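Local coordinates for protein thiamin pyrophosphokinase (Geobacillus thermodenitrificans, PDB 3K94) that probably transfers a diphosphate group from ATP to thiamine, making the cofactor thiamine diphosphate, at residues 29-34 with 78-83; 87-92 with 117-122; 152-157 with 162-167. One frame throughout, in Å; residues are numbered along the deposited sequence.

Contact 1: 29-34 with 78-83; sequences GVDRGT and KTDMEI
Val30, last residue of strand 28-30, comes nearest in backbone to Asp80 in the first turn of helix 80-88, their CA atoms 6.1 Å apart. Its side chain points at the helix start. CG1 stands anti to the backbone N (chi1 161°) and pushes into the angle between two helix residues: it meets Asp80 CB at 3.7 Å and the backbone N of Met81 at 3.8 Å. The other branch, CG2, passes Asp80 O and looks toward the selenium of Met81, a selenomethionine here, with CG2 and SE 4.4 Å apart. Ile5 of strand 4-6 packs against both Val30 and Met81, so this apolar patch sits on the central sheet.

Beside it, Asp31 and Asp80 bring their carboxylates together, the planes 81° apart; the modelled separation of Asp31 OD1 and Asp80 OD2 is doubtful. The helix start is fixed by Thr79 at the N-cap, whose OG1 accepts from Glu82 N at 3.2 Å. In 29-34 a type II' turn from Val30 to Gly33, closed by Gly33 N to Val30 O at 2.8 Å, leads from strand into helix 33-40. A strand-turn-helix connection thus faces the capped N-terminus of helix 80-88 within the catalytic domain, where the two acids probably lie near the ATP-binding region.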
ATOM      1  N   GLY B  29      -1.939 -21.374   6.305  1.00 22.05           N
ATOM      2  CA  GLY B  29      -0.662 -20.923   5.780  1.00 21.37           C
ATOM      3  C   GLY B  29      -0.677 -20.630   4.282  1.00 26.47           C
ATOM      4  O   GLY B  29      -1.362 -21.293   3.514  1.00 27.93           O
ATOM      5  N   VAL B  30       0.070 -19.616   3.867  1.00 26.92           N
ATOM      6  CA  VAL B  30       0.217 -19.297   2.451  1.00 25.56           C
ATOM      7  C   VAL B  30       1.694 -19.083   2.202  1.00 23.65           C
ATOM      8  O   VAL B  30       2.333 -18.288   2.889  1.00 22.50           O
ATOM      9  CB  VAL B  30      -0.576 -18.033   2.049  1.00 26.81           C
ATOM     10  CG1 VAL B  30      -0.054 -17.448   0.718  1.00 22.32           C
ATOM     11  CG2 VAL B  30      -2.069 -18.340   1.969  1.00 25.83           C
ATOM     12  N   ASP B  31       2.251 -19.821   1.249  1.00 26.76           N
ATOM     13  CA  ASP B  31       3.678 -19.716   0.954  1.00 33.12           C
ATOM     14  C   ASP B  31       4.499 -19.948   2.206  1.00 28.42           C
ATOM     15  O   ASP B  31       4.210 -20.856   2.976  1.00 24.02           O
ATOM     16  CB  ASP B  31       4.006 -18.353   0.359  1.00 46.56           C
ATOM     17  CG  ASP B  31       3.603 -18.259  -1.081  1.00 60.42           C
ATOM     18  OD1 ASP B  31       3.396 -19.340  -1.674  1.00 62.71           O
ATOM     19  OD2 ASP B  31       3.495 -17.130  -1.620  1.00 66.44           O
ATOM     20  N   ARG B  32       5.512 -19.120   2.425  1.00 25.99           N
ATOM     21  CA  ARG B  32       6.366 -19.304   3.596  1.00 26.52           C
ATOM     22  C   ARG B  32       5.681 -18.836   4.880  1.00 23.88           C
ATOM     23  O   ARG B  32       6.221 -18.987   5.979  1.00 26.40           O
ATOM     24  CB  ARG B  32       7.714 -18.613   3.409  1.00 33.13           C
ATOM     25  CG  ARG B  32       7.630 -17.106   3.333  1.00 36.58           C
ATOM     26  CD  ARG B  32       9.011 -16.490   3.420  1.00 37.54           C
ATOM     27  NE  ARG B  32       8.940 -15.047   3.601  1.00 38.99           N
ATOM     28  CZ  ARG B  32       9.883 -14.338   4.206  1.00 42.61           C
ATOM     29  NH1 ARG B  32      10.965 -14.952   4.686  1.00 39.50           N
ATOM     30  NH2 ARG B  32       9.748 -13.020   4.335  1.00 37.02           N
ATOM     31  N   GLY B  33       4.482 -18.283   4.746  1.00 18.96           N
ATOM     32  CA  GLY B  33       3.677 -17.991   5.921  1.00 19.82           C
ATOM     33  C   GLY B  33       3.464 -19.229   6.796  1.00 22.32           C
ATOM     34  O   GLY B  33       3.258 -19.127   7.999  1.00 26.11           O
ATOM     35  N   THR B  34       3.509 -20.405   6.188  1.00 22.07           N
ATOM     36  CA  THR B  34       3.343 -21.654   6.925  1.00 25.78           C
ATOM     37  C   THR B  34       4.447 -21.869   7.960  1.00 24.08           C
ATOM     38  O   THR B  34       4.185 -22.391   9.045  1.00 25.94           O
ATOM     39  CB  THR B  34       3.266 -22.872   5.968  1.00 24.22           C
ATOM     40  OG1 THR B  34       2.043 -22.810   5.229  1.00 27.10           O
ATOM     41  CG2 THR B  34       3.319 -24.185   6.750  1.00 22.22           C
ATOM     42  N   LYS B  78      -3.205 -17.364 -10.646  1.00 47.69           N
ATOM     43  CA  LYS B  78      -3.738 -16.970  -9.351  1.00 40.21           C
ATOM     44  C   LYS B  78      -2.598 -16.936  -8.335  1.00 36.16           C
ATOM     45  O   LYS B  78      -1.702 -17.770  -8.384  1.00 36.69           O
ATOM     46  CB  LYS B  78      -4.777 -17.981  -8.883  1.00 39.96           C
ATOM     47  CG  LYS B  78      -6.152 -17.888  -9.515  1.00 43.41           C
ATOM     48  CD  LYS B  78      -7.123 -18.771  -8.710  1.00 46.24           C
ATOM     49  CE  LYS B  78      -8.576 -18.553  -9.085  1.00 49.51           C
ATOM     50  NZ  LYS B  78      -8.889 -19.214 -10.375  1.00 49.31           N
ATOM     51  N   THR B  79      -2.624 -15.982  -7.412  1.00 31.78           N
ATOM     52  CA  THR B  79      -1.644 -15.987  -6.335  1.00 33.46           C
ATOM     53  C   THR B  79      -2.085 -16.990  -5.275  1.00 30.31           C
ATOM     54  O   THR B  79      -3.244 -17.399  -5.235  1.00 26.86           O
ATOM     55  CB  THR B  79      -1.469 -14.601  -5.685  1.00 35.12           C
ATOM     56  OG1 THR B  79      -2.687 -14.217  -5.048  1.00 34.27           O
ATOM     57  CG2 THR B  79      -1.101 -13.551  -6.730  1.00 39.11           C
ATOM     58  N   ASP B  80      -1.155 -17.377  -4.414  1.00 29.23           N
ATOM     59  CA  ASP B  80      -1.456 -18.308  -3.342  1.00 26.47           C
ATOM     60  C   ASP B  80      -2.415 -17.712  -2.313  1.00 27.72           C
ATOM     61  O   ASP B  80      -3.223 -18.428  -1.730  1.00 29.33           O
ATOM     62  CB  ASP B  80      -0.157 -18.773  -2.687  1.00 26.56           C
ATOM     63  CG  ASP B  80       0.749 -19.492  -3.671  1.00 33.44           C
ATOM     64  OD1 ASP B  80       0.212 -20.112  -4.613  1.00 33.33           O
ATOM     65  OD2 ASP B  80       1.988 -19.433  -3.519  1.00 34.17           O
HETATM   66  N   MSE B  81      -2.316 -16.404  -2.087  1.00 25.22           N
HETATM   67  CA  MSE B  81      -3.217 -15.729  -1.176  1.00 22.20           C
HETATM   68  C   MSE B  81      -4.640 -15.778  -1.734  1.00 21.65           C
HETATM   69  O   MSE B  81      -5.616 -15.964  -0.994  1.00 25.10           O
HETATM   70  CB  MSE B  81      -2.782 -14.275  -0.994  1.00 31.77           C
HETATM   71  CG  MSE B  81      -3.643 -13.503  -0.021  1.00 33.01           C
HETATM   72 SE   MSE B  81      -3.407 -14.158   1.800  0.84 36.43          SE
HETATM   73  CE  MSE B  81      -1.592 -13.573   2.187  1.00 25.78           C
ATOM     74  N   GLU B  82      -4.751 -15.605  -3.046  1.00 25.89           N
ATOM     75  CA  GLU B  82      -6.043 -15.614  -3.716  1.00 26.90           C
ATOM     76  C   GLU B  82      -6.731 -16.970  -3.574  1.00 24.63           C
ATOM     77  O   GLU B  82      -7.886 -17.041  -3.164  1.00 28.64           O
ATOM     78  CB  GLU B  82      -5.896 -15.270  -5.202  1.00 25.22           C
ATOM     79  CG  GLU B  82      -7.180 -15.480  -5.976  1.00 28.51           C
ATOM     80  CD  GLU B  82      -7.132 -14.897  -7.371  1.00 37.31           C
ATOM     81  OE1 GLU B  82      -6.023 -14.760  -7.922  1.00 39.56           O
ATOM     82  OE2 GLU B  82      -8.206 -14.579  -7.918  1.00 42.20           O
ATOM     83  N   ILE B  83      -6.025 -18.047  -3.895  1.00 22.30           N
ATOM     84  CA  ILE B  83      -6.654 -19.354  -3.754  1.00 27.05           C
ATOM     85  C   ILE B  83      -7.011 -19.616  -2.299  1.00 25.31           C
ATOM     86  O   ILE B  83      -8.088 -20.161  -2.015  1.00 21.70           O
ATOM     87  CB  ILE B  83      -5.842 -20.529  -4.381  1.00 39.27           C
ATOM     88  CG1 ILE B  83      -4.429 -20.620  -3.809  1.00 35.49           C
ATOM     89  CG2 ILE B  83      -5.778 -20.384  -5.898  1.00 43.27           C
ATOM     90  CD1 ILE B  83      -3.563 -21.636  -4.538  1.00 33.92           C
TER

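Contact 2: 87-92 with 117-122; sequences WAVEQT and LKYADR
Val89, near the C-terminal end of helix 80-88, meets Tyr119 and Arg122 with every part of its side chain. CB lies 3.9 Å from Arg122 NH1, over one face of the guanidinium and toward its rim. CG1, set anti to the carbonyl carbon, stands above the Tyr119 ring, 4.1 Å from the centroid and only 11° off the normal, a CH-pi contact. CG2 reaches the hydroxyl half of that ring, 3.8 Å from Tyr119 CE1 and 4.0 Å from CZ. The opposite face of the ring is taken by CG of Lys118, which leaves the tyrosine sandwiched between two aliphatic groups.

The polar link comes from Arg122, whose chain bends at chi2 (-63°) and folds its guanidinium back over Val89. NH1 donates to Val89 O at 2.9 Å; it lies in the carbonyl plane on a lone pair, but the bond is bent, 132° at the hydrogen, and the oxygen is tilted out of the guanidinium plane. One backbone carbonyl is thereby held while the same residue's CB lies under the flat group.

Both chain pieces are exits from helices, with type I turns from Ala88 to Gln91 and from Tyr119 to Arg122. Tyr119 OH is hydrogen-bonded to Asp86 within helix 80-88, so the ring spans from the end of helix 106-118 to its neighbour, shortly before strand 125-128 joins the central sheet.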
ATOM      1  N   TRP B  87     -10.990 -20.021  -0.934  1.00 26.82           N
ATOM      2  CA  TRP B  87     -11.451 -21.130  -0.113  1.00 22.60           C
ATOM      3  C   TRP B  87     -12.065 -20.599   1.181  1.00 26.84           C
ATOM      4  O   TRP B  87     -13.203 -20.926   1.526  1.00 30.48           O
ATOM      5  CB  TRP B  87     -10.304 -22.120   0.170  1.00 24.72           C
ATOM      6  CG  TRP B  87     -10.635 -23.147   1.228  1.00 24.91           C
ATOM      7  CD1 TRP B  87     -11.319 -24.325   1.049  1.00 22.95           C
ATOM      8  CD2 TRP B  87     -10.315 -23.082   2.629  1.00 27.76           C
ATOM      9  NE1 TRP B  87     -11.447 -24.982   2.249  1.00 21.83           N
ATOM     10  CE2 TRP B  87     -10.839 -24.248   3.232  1.00 28.80           C
ATOM     11  CE3 TRP B  87      -9.647 -22.150   3.431  1.00 31.52           C
ATOM     12  CZ2 TRP B  87     -10.713 -24.507   4.599  1.00 33.71           C
ATOM     13  CZ3 TRP B  87      -9.514 -22.414   4.790  1.00 31.01           C
ATOM     14  CH2 TRP B  87     -10.048 -23.580   5.358  1.00 34.12           C
ATOM     15  N   ALA B  88     -11.309 -19.772   1.892  1.00 28.17           N
ATOM     16  CA  ALA B  88     -11.771 -19.168   3.144  1.00 25.30           C
ATOM     17  C   ALA B  88     -13.186 -18.593   3.071  1.00 28.01           C
ATOM     18  O   ALA B  88     -13.982 -18.800   3.983  1.00 30.01           O
ATOM     19  CB  ALA B  88     -10.794 -18.085   3.596  1.00 21.68           C
ATOM     20  N   VAL B  89     -13.500 -17.852   2.011  1.00 25.06           N
ATOM     21  CA  VAL B  89     -14.820 -17.217   1.930  1.00 30.50           C
ATOM     22  C   VAL B  89     -15.981 -18.206   1.775  1.00 34.57           C
ATOM     23  O   VAL B  89     -17.140 -17.799   1.779  1.00 37.03           O
ATOM     24  CB  VAL B  89     -14.921 -16.174   0.797  1.00 30.24           C
ATOM     25  CG1 VAL B  89     -13.877 -15.090   0.980  1.00 31.74           C
ATOM     26  CG2 VAL B  89     -14.800 -16.847  -0.568  1.00 27.10           C
ATOM     27  N   GLU B  90     -15.670 -19.493   1.638  1.00 35.49           N
ATOM     28  CA  GLU B  90     -16.701 -20.526   1.566  1.00 39.14           C
ATOM     29  C   GLU B  90     -16.992 -21.183   2.910  1.00 39.19           C
ATOM     30  O   GLU B  90     -17.904 -22.006   3.012  1.00 40.00           O
ATOM     31  CB  GLU B  90     -16.313 -21.622   0.569  1.00 40.34           C
ATOM     32  CG  GLU B  90     -16.255 -21.172  -0.867  1.00 42.40           C
ATOM     33  CD  GLU B  90     -15.867 -22.299  -1.800  1.00 47.44           C
ATOM     34  OE1 GLU B  90     -16.106 -22.161  -3.015  1.00 52.80           O
ATOM     35  OE2 GLU B  90     -15.327 -23.323  -1.323  1.00 45.70           O
ATOM     36  N   GLN B  91     -16.218 -20.833   3.932  1.00 36.37           N
ATOM     37  CA  GLN B  91     -16.293 -21.536   5.208  1.00 37.76           C
ATOM     38  C   GLN B  91     -17.271 -20.942   6.220  1.00 41.90           C
ATOM     39  O   GLN B  91     -17.405 -21.448   7.336  1.00 44.01           O
ATOM     40  CB  GLN B  91     -14.895 -21.639   5.826  1.00 36.58           C
ATOM     41  CG  GLN B  91     -13.871 -22.233   4.873  1.00 37.07           C
ATOM     42  CD  GLN B  91     -14.359 -23.534   4.246  1.00 38.21           C
ATOM     43  OE1 GLN B  91     -14.926 -24.391   4.929  1.00 35.93           O
ATOM     44  NE2 GLN B  91     -14.139 -23.683   2.949  1.00 37.77           N
ATOM     45  N   THR B  92     -17.946 -19.869   5.838  1.00 43.00           N
ATOM     46  CA  THR B  92     -18.848 -19.186   6.757  1.00 51.80           C
ATOM     47  C   THR B  92     -18.152 -18.774   8.062  1.00 49.71           C
ATOM     48  O   THR B  92     -18.640 -19.039   9.163  1.00 49.11           O
ATOM     49  CB  THR B  92     -20.092 -20.043   7.067  1.00 58.90           C
ATOM     50  OG1 THR B  92     -19.748 -21.097   7.979  1.00 63.91           O
ATOM     51  CG2 THR B  92     -20.664 -20.634   5.779  1.00 58.53           C
ATOM     52  N   LEU B 117     -11.673  -6.086  -2.437  1.00 27.77           N
ATOM     53  CA  LEU B 117     -12.711  -5.452  -3.249  1.00 28.98           C
ATOM     54  C   LEU B 117     -13.595  -6.459  -3.950  1.00 30.12           C
ATOM     55  O   LEU B 117     -14.811  -6.304  -3.980  1.00 31.43           O
ATOM     56  CB  LEU B 117     -12.097  -4.522  -4.286  1.00 27.79           C
ATOM     57  CG  LEU B 117     -11.462  -3.314  -3.622  1.00 36.75           C
ATOM     58  CD1 LEU B 117     -10.659  -2.539  -4.642  1.00 38.01           C
ATOM     59  CD2 LEU B 117     -12.559  -2.467  -2.975  1.00 39.78           C
ATOM     60  N   LYS B 118     -12.983  -7.489  -4.523  1.00 33.56           N
ATOM     61  CA  LYS B 118     -13.755  -8.551  -5.146  1.00 34.30           C
ATOM     62  C   LYS B 118     -14.731  -9.153  -4.143  1.00 36.82           C
ATOM     63  O   LYS B 118     -15.878  -9.447  -4.484  1.00 41.20           O
ATOM     64  CB  LYS B 118     -12.850  -9.634  -5.729  1.00 33.98           C
ATOM     65  CG  LYS B 118     -13.620 -10.869  -6.189  1.00 32.26           C
ATOM     66  CD  LYS B 118     -12.705 -11.889  -6.837  1.00 29.87           C
ATOM     67  CE  LYS B 118     -13.479 -13.098  -7.335  1.00 29.66           C
ATOM     68  NZ  LYS B 118     -12.605 -13.963  -8.173  1.00 28.76           N
ATOM     69  N   TYR B 119     -14.281  -9.327  -2.904  1.00 30.13           N
ATOM     70  CA  TYR B 119     -15.132  -9.881  -1.854  1.00 27.56           C
ATOM     71  C   TYR B 119     -15.586  -8.801  -0.870  1.00 29.26           C
ATOM     72  O   TYR B 119     -15.651  -9.035   0.336  1.00 24.28           O
ATOM     73  CB  TYR B 119     -14.402 -11.002  -1.109  1.00 29.73           C
ATOM     74  CG  TYR B 119     -14.085 -12.213  -1.970  1.00 32.01           C
ATOM     75  CD1 TYR B 119     -15.097 -13.039  -2.438  1.00 35.55           C
ATOM     76  CD2 TYR B 119     -12.777 -12.533  -2.300  1.00 30.06           C
ATOM     77  CE1 TYR B 119     -14.810 -14.147  -3.222  1.00 38.83           C
ATOM     78  CE2 TYR B 119     -12.479 -13.636  -3.072  1.00 31.33           C
ATOM     79  CZ  TYR B 119     -13.497 -14.438  -3.537  1.00 38.74           C
ATOM     80  OH  TYR B 119     -13.200 -15.541  -4.306  1.00 40.00           O
ATOM     81  N   ALA B 120     -15.902  -7.620  -1.394  1.00 25.59           N
ATOM     82  CA  ALA B 120     -16.250  -6.482  -0.555  1.00 27.40           C
ATOM     83  C   ALA B 120     -17.409  -6.750   0.410  1.00 26.14           C
ATOM     84  O   ALA B 120     -17.499  -6.122   1.455  1.00 25.91           O
ATOM     85  CB  ALA B 120     -16.535  -5.242  -1.418  1.00 26.16           C
ATOM     86  N   ASP B 121     -18.296  -7.675   0.065  1.00 26.01           N
ATOM     87  CA  ASP B 121     -19.422  -7.976   0.955  1.00 31.46           C
ATOM     88  C   ASP B 121     -19.070  -8.919   2.102  1.00 33.68           C
ATOM     89  O   ASP B 121     -19.905  -9.195   2.955  1.00 35.20           O
ATOM     90  CB  ASP B 121     -20.639  -8.515   0.181  1.00 32.85           C
ATOM     91  CG  ASP B 121     -20.326  -9.775  -0.630  1.00 42.05           C
ATOM     92  OD1 ASP B 121     -19.140 -10.080  -0.894  1.00 42.62           O
ATOM     93  OD2 ASP B 121     -21.290 -10.463  -1.023  1.00 48.65           O
ATOM     94  N   ARG B 122     -17.836  -9.411   2.119  1.00 33.73           N
ATOM     95  CA  ARG B 122     -17.381 -10.302   3.191  1.00 33.78           C
ATOM     96  C   ARG B 122     -16.489  -9.571   4.187  1.00 30.06           C
ATOM     97  O   ARG B 122     -15.772  -8.646   3.828  1.00 28.78           O
ATOM     98  CB  ARG B 122     -16.602 -11.475   2.609  1.00 36.27           C
ATOM     99  CG  ARG B 122     -17.173 -12.011   1.313  1.00 44.18           C
ATOM    100  CD  ARG B 122     -18.572 -12.561   1.511  1.00 49.59           C
ATOM    101  NE  ARG B 122     -18.886 -13.568   0.502  1.00 55.55           N
ATOM    102  CZ  ARG B 122     -18.884 -14.876   0.733  1.00 57.63           C
ATOM    103  NH1 ARG B 122     -18.594 -15.340   1.941  1.00 57.65           N
ATOM    104  NH2 ARG B 122     -19.178 -15.717  -0.245  1.00 60.49           N
TER

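Contact 3: 152-157 with 162-167; sequences VSYIPV and AEFTLT
Tyr154 of strand 151-156 receives the edge of the Phe164 ring on its face. The rings form a T-shaped pair, centroids 5.1 Å apart and planes at 64°, with Phe164 CZ as the touching atom: it sits over the Tyr154 ring toward the rim, 3.7 Å from CG. Phe164 CG extends anti to its backbone N (chi1 -173°), which carries the ring across the gap from a backbone whose nearest CA pair, Tyr154 and Phe164, is 10.1 Å apart. Farther along the tyrosine, Leu166 CD2 lies 3.8 Å from CE2 and 4.0 Å from OH, the two side chains sliding past each other in opposite directions. Phe197 of strand 194-199 meets all three residues, and Leu204 touches both aromatic rings.

This buried side contrasts with the outer face of 162-167, where Glu163 and Thr167 are exposed and Thr165 partly so; Thr165 OG1 and Thr167 OG1 bond to Asn175 N and Thr196 OG1 respectively. With an alanine at Tyr154 the ring is gone, and Phe164 CZ and Leu166 CD2 would probably lose the surface they pack on, opening a gap between the layers.

Strand 151-156 belongs to the large mixed sheet and strand 165-167 to the three-stranded antiparallel one; between these two segments the contact is made by side chains, as in the beta-sandwich of the thiamine-binding domain of this family.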
ATOM      1  N   VAL B 152      -7.409   6.981  12.022  1.00 24.69           N
ATOM      2  CA  VAL B 152      -8.404   6.412  11.121  1.00 24.47           C
ATOM      3  C   VAL B 152      -8.435   7.223   9.828  1.00 23.74           C
ATOM      4  O   VAL B 152      -8.468   8.455   9.856  1.00 27.96           O
ATOM      5  CB  VAL B 152      -9.815   6.385  11.753  1.00 26.65           C
ATOM      6  CG1 VAL B 152     -10.805   5.651  10.842  1.00 25.35           C
ATOM      7  CG2 VAL B 152      -9.771   5.721  13.118  1.00 29.48           C
ATOM      8  N   SER B 153      -8.416   6.538   8.692  1.00 21.23           N
ATOM      9  CA  SER B 153      -8.504   7.223   7.409  1.00 23.65           C
ATOM     10  C   SER B 153      -9.558   6.563   6.547  1.00 23.37           C
ATOM     11  O   SER B 153      -9.698   5.329   6.548  1.00 21.11           O
ATOM     12  CB  SER B 153      -7.158   7.214   6.684  1.00 22.16           C
ATOM     13  OG  SER B 153      -6.138   7.661   7.548  1.00 24.44           O
ATOM     14  N   TYR B 154     -10.315   7.389   5.835  1.00 19.61           N
ATOM     15  CA  TYR B 154     -11.302   6.899   4.891  1.00 21.43           C
ATOM     16  C   TYR B 154     -10.932   7.358   3.500  1.00 24.86           C
ATOM     17  O   TYR B 154     -10.647   8.544   3.283  1.00 22.07           O
ATOM     18  CB  TYR B 154     -12.697   7.398   5.252  1.00 21.61           C
ATOM     19  CG  TYR B 154     -13.187   6.826   6.552  1.00 20.74           C
ATOM     20  CD1 TYR B 154     -13.685   5.535   6.613  1.00 16.32           C
ATOM     21  CD2 TYR B 154     -13.140   7.570   7.727  1.00 18.19           C
ATOM     22  CE1 TYR B 154     -14.127   5.000   7.804  1.00 18.71           C
ATOM     23  CE2 TYR B 154     -13.583   7.049   8.914  1.00 21.63           C
ATOM     24  CZ  TYR B 154     -14.071   5.758   8.954  1.00 21.17           C
ATOM     25  OH  TYR B 154     -14.510   5.223  10.144  1.00 23.39           O
ATOM     26  N   ILE B 155     -10.925   6.409   2.571  1.00 21.63           N
ATOM     27  CA  ILE B 155     -10.625   6.686   1.179  1.00 22.32           C
ATOM     28  C   ILE B 155     -11.699   6.089   0.286  1.00 26.22           C
ATOM     29  O   ILE B 155     -11.983   4.898   0.374  1.00 28.50           O
ATOM     30  CB  ILE B 155      -9.258   6.123   0.784  1.00 23.22           C
ATOM     31  CG1 ILE B 155      -8.170   6.783   1.619  1.00 24.40           C
ATOM     32  CG2 ILE B 155      -8.989   6.355  -0.704  1.00 23.79           C
ATOM     33  CD1 ILE B 155      -6.784   6.229   1.371  1.00 28.28           C
ATOM     34  N   PRO B 156     -12.313   6.919  -0.573  1.00 27.32           N
ATOM     35  CA  PRO B 156     -13.334   6.429  -1.505  1.00 29.92           C
ATOM     36  C   PRO B 156     -12.703   5.545  -2.582  1.00 28.51           C
ATOM     37  O   PRO B 156     -11.698   5.922  -3.163  1.00 26.92           O
ATOM     38  CB  PRO B 156     -13.857   7.714  -2.147  1.00 32.40           C
ATOM     39  CG  PRO B 156     -12.686   8.625  -2.127  1.00 32.05           C
ATOM     40  CD  PRO B 156     -11.969   8.329  -0.829  1.00 32.26           C
ATOM     41  N   VAL B 157     -13.276   4.376  -2.823  1.00 26.44           N
ATOM     42  CA  VAL B 157     -12.804   3.490  -3.877  1.00 24.11           C
ATOM     43  C   VAL B 157     -13.604   3.744  -5.154  1.00 27.95           C
ATOM     44  O   VAL B 157     -13.049   3.831  -6.253  1.00 33.41           O
ATOM     45  CB  VAL B 157     -12.929   2.009  -3.454  1.00 28.50           C
ATOM     46  CG1 VAL B 157     -12.635   1.094  -4.621  1.00 33.22           C
ATOM     47  CG2 VAL B 157     -11.995   1.711  -2.286  1.00 27.50           C
ATOM     48  N   ALA B 162     -21.808   8.427  -1.161  1.00 35.28           N
ATOM     49  CA  ALA B 162     -22.868   9.339  -0.734  1.00 33.21           C
ATOM     50  C   ALA B 162     -23.240   9.189   0.729  1.00 31.66           C
ATOM     51  O   ALA B 162     -23.075   8.117   1.324  1.00 27.30           O
ATOM     52  CB  ALA B 162     -24.103   9.186  -1.616  1.00 32.69           C
ATOM     53  N   GLU B 163     -23.743  10.293   1.278  1.00 28.74           N
ATOM     54  CA  GLU B 163     -24.251  10.389   2.637  1.00 29.02           C
ATOM     55  C   GLU B 163     -23.306   9.785   3.664  1.00 28.92           C
ATOM     56  O   GLU B 163     -23.720   9.048   4.553  1.00 31.16           O
ATOM     57  CB  GLU B 163     -25.644   9.765   2.748  1.00 33.77           C
ATOM     58  CG  GLU B 163     -26.665  10.331   1.773  1.00 42.07           C
ATOM     59  CD  GLU B 163     -28.007   9.622   1.877  1.00 51.79           C
ATOM     60  OE1 GLU B 163     -28.461   9.379   3.016  1.00 57.55           O
ATOM     61  OE2 GLU B 163     -28.603   9.297   0.830  1.00 53.69           O
ATOM     62  N   PHE B 164     -22.025  10.108   3.538  1.00 28.44           N
ATOM     63  CA  PHE B 164     -21.056   9.653   4.512  1.00 21.56           C
ATOM     64  C   PHE B 164     -21.304  10.337   5.863  1.00 26.14           C
ATOM     65  O   PHE B 164     -21.381  11.559   5.944  1.00 24.05           O
ATOM     66  CB  PHE B 164     -19.645   9.913   4.006  1.00 20.74           C
ATOM     67  CG  PHE B 164     -18.595   9.322   4.870  1.00 25.84           C
ATOM     68  CD1 PHE B 164     -18.529   7.946   5.047  1.00 26.68           C
ATOM     69  CD2 PHE B 164     -17.675  10.127   5.519  1.00 26.43           C
ATOM     70  CE1 PHE B 164     -17.561   7.389   5.857  1.00 25.21           C
ATOM     71  CE2 PHE B 164     -16.697   9.568   6.316  1.00 26.11           C
ATOM     72  CZ  PHE B 164     -16.639   8.192   6.480  1.00 23.23           C
ATOM     73  N   THR B 165     -21.435   9.541   6.922  1.00 27.97           N
ATOM     74  CA  THR B 165     -21.767  10.073   8.241  1.00 27.99           C
ATOM     75  C   THR B 165     -20.955   9.389   9.332  1.00 24.84           C
ATOM     76  O   THR B 165     -20.850   8.161   9.364  1.00 25.41           O
ATOM     77  CB  THR B 165     -23.269   9.899   8.540  1.00 32.19           C
ATOM     78  OG1 THR B 165     -24.031  10.653   7.590  1.00 34.40           O
ATOM     79  CG2 THR B 165     -23.604  10.354   9.965  1.00 28.18           C
ATOM     80  N   LEU B 166     -20.356  10.187  10.208  1.00 21.92           N
ATOM     81  CA  LEU B 166     -19.576   9.651  11.320  1.00 26.95           C
ATOM     82  C   LEU B 166     -20.206  10.020  12.653  1.00 30.70           C
ATOM     83  O   LEU B 166     -20.757  11.108  12.789  1.00 28.94           O
ATOM     84  CB  LEU B 166     -18.147  10.195  11.302  1.00 23.68           C
ATOM     85  CG  LEU B 166     -17.230   9.913  10.113  1.00 23.79           C
ATOM     86  CD1 LEU B 166     -15.945  10.736  10.259  1.00 21.91           C
ATOM     87  CD2 LEU B 166     -16.914   8.425  10.024  1.00 20.01           C
ATOM     88  N   THR B 167     -20.135   9.104  13.623  1.00 28.65           N
ATOM     89  CA  THR B 167     -20.439   9.425  15.018  1.00 28.04           C
ATOM     90  C   THR B 167     -19.272   8.971  15.905  1.00 29.10           C
ATOM     91  O   THR B 167     -18.674   7.925  15.654  1.00 24.92           O
ATOM     92  CB  THR B 167     -21.790   8.803  15.505  1.00 29.46           C
ATOM     93  OG1 THR B 167     -21.663   7.382  15.662  1.00 28.93           O
ATOM     94  CG2 THR B 167     -22.952   9.121  14.524  1.00 22.17           C
TER

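In the fold
The contacts follow one another along the chain, each closing before the next opens. Contacts 1 and 2 lie in the catalytic domain with centres 16 Å apart, and share helix 80-88: contact 1 uses its start, contact 2 its end. Contact 3 belongs to the thiamine-binding domain, its centre 31 Å from that of contact 1, on the other side of the chain's centre, yet strands 28-30 and 151-156 are parts of the same mixed sheet. Contact 2, 22 Å from contact 3 between centres, touches it where Leu117 CD2 packs on Val157 CG1 at 3.9 Å. All three reach the second subunit. Within the chain the two domains share the mixed sheet and meet at the Leu117-Val157 packing.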